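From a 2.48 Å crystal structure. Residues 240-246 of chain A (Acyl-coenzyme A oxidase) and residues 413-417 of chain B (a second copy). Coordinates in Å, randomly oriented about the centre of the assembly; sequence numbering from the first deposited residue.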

# COMPACT_ATOMS: atom_id res chain seq x y z
N GLY A 240 10.20 -16.10 9.80
CA GLY A 240 9.57 -15.06 10.59
C GLY A 240 8.26 -14.50 10.02
O GLY A 240 7.81 -14.88 8.93
N PRO A 241 7.60 -13.62 10.77
CA PRO A 241 6.32 -13.07 10.29
C PRO A 241 6.53 -12.08 9.14
O PRO A 241 7.55 -11.41 9.03
CB PRO A 241 5.75 -12.37 11.54
CG PRO A 241 6.97 -11.98 12.33
CD PRO A 241 7.96 -13.10 12.11
N LYS A 242 5.51 -11.96 8.30
CA LYS A 242 5.59 -11.21 7.04
C LYS A 242 4.48 -10.18 7.02
O LYS A 242 3.63 -10.15 7.91
CB LYS A 242 5.49 -12.14 5.83
CG LYS A 242 6.54 -13.26 5.84
CD LYS A 242 6.19 -14.38 4.85
CE LYS A 242 4.94 -15.10 5.32
NZ LYS A 242 4.41 -16.04 4.33
N MET A 243 4.45 -9.33 6.01
CA MET A 243 3.41 -8.32 6.03
C MET A 243 2.03 -8.94 5.82
O MET A 243 1.04 -8.46 6.38
CB MET A 243 3.73 -7.22 5.01
CG MET A 243 3.25 -7.47 3.61
SD MET A 243 3.73 -6.14 2.47
CE MET A 243 2.22 -5.19 2.44
N ALA A 244 1.97 -10.07 5.10
CA ALA A 244 0.72 -10.78 4.88
C ALA A 244 1.07 -12.23 4.51
O ALA A 244 2.24 -12.61 4.50
CB ALA A 244 -0.13 -10.09 3.80
N TYR A 245 0.03 -13.03 4.22
CA TYR A 245 0.22 -14.42 3.78
C TYR A 245 0.89 -15.26 4.88
O TYR A 245 1.81 -16.05 4.62
CB TYR A 245 1.05 -14.46 2.50
CG TYR A 245 0.88 -15.67 1.64
CD1 TYR A 245 -0.37 -16.04 1.18
CD2 TYR A 245 1.99 -16.42 1.24
CE1 TYR A 245 -0.53 -17.12 0.35
CE2 TYR A 245 1.84 -17.52 0.38
CZ TYR A 245 0.57 -17.87 -0.05
OH TYR A 245 0.38 -18.97 -0.89
N ASN A 246 0.47 -15.04 6.12
CA ASN A 246 1.24 -15.54 7.25
C ASN A 246 0.86 -16.97 7.64
O ASN A 246 1.46 -17.52 8.57
CB ASN A 246 1.10 -14.61 8.46
CG ASN A 246 2.01 -13.39 8.35
OD1 ASN A 246 3.23 -13.51 8.30
ND2 ASN A 246 1.39 -12.20 8.32
N GLY B 413 11.81 -7.42 1.41
CA GLY B 413 11.01 -6.32 1.91
C GLY B 413 9.66 -6.75 2.42
O GLY B 413 9.01 -5.98 3.15
N TYR B 414 9.22 -7.96 2.05
CA TYR B 414 7.94 -8.49 2.46
C TYR B 414 7.96 -8.97 3.90
O TYR B 414 6.91 -9.14 4.52
CB TYR B 414 7.56 -9.65 1.55
CG TYR B 414 6.10 -9.99 1.51
CD1 TYR B 414 5.21 -9.22 0.78
CD2 TYR B 414 5.59 -11.10 2.18
CE1 TYR B 414 3.86 -9.54 0.72
CE2 TYR B 414 4.23 -11.43 2.13
CZ TYR B 414 3.38 -10.64 1.40
OH TYR B 414 2.04 -10.93 1.32
N SER B 415 9.15 -9.20 4.44
CA SER B 415 9.32 -9.64 5.81
C SER B 415 9.02 -8.51 6.78
O SER B 415 9.18 -7.32 6.46
CB SER B 415 10.75 -10.14 6.00
OG SER B 415 10.99 -10.53 7.35
N MET B 416 8.57 -8.88 7.99
CA MET B 416 8.54 -7.84 9.02
C MET B 416 9.94 -7.45 9.47
O MET B 416 10.08 -6.53 10.28
CB MET B 416 7.71 -8.25 10.22
CG MET B 416 6.23 -8.41 9.94
SD MET B 416 5.41 -7.04 9.06
CE MET B 416 5.91 -5.64 10.07
N ALA B 417 10.97 -8.15 8.99
CA ALA B 417 12.35 -7.74 9.27
C ALA B 417 12.73 -6.45 8.55
O ALA B 417 13.74 -5.83 8.92
CB ALA B 417 13.31 -8.87 8.89

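The two stretches, from two copies of one protein, meet through a single backbone bridge flanked by apolar packing, with B:Tyr414 the residue most covered by the other stretch (120 Å²). The bridge pairs A:Lys242 with B:Ser415, whose CA atoms lie 4.2 Å apart, and two hydrogen bonds define it: B:Met416 N to A:Pro241 O at 2.9 Å (N-H...O angle 163°), and A:Met243 N to B:Tyr414 O, also 2.9 Å (152°). Proline, lacking an amide hydrogen, serves here through its carbonyl.

The t rotamer of B:Tyr414 (chi1 -159°) carries its ring along chain A. A:Met243 CG sits over one face of the B:Tyr414 ring, 3.9 Å from its centroid and 21° off the normal, a CH-pi geometry; A:Met243 SD lies obliquely at 4.4 Å. A:Tyr245 CB approaches the ring edge, 4.4 Å from B:Tyr414 CE2, while the small A:Ala244 brings its CB to 3.4 Å from B:Tyr414 OH, which is hydrogen-bonded elsewhere in the structure.

The CA-to-CB bond of B:Met416 points toward the chain A stretch, its SD 3.8 Å from A:Met243 CA and its CG 4.3 Å from A:Pro241 CB.

Several polar groups are satisfied within their own stretch. A:Asn246 braces the bridging residue, OD1 accepting from A:Lys242 N (2.8 Å) and ND2 donating to A:Lys242 O (3.1 Å). B:Ser415 CB points away, and its OG accepts from B:Ala417 N (2.9 Å), leaving its backbone to pair.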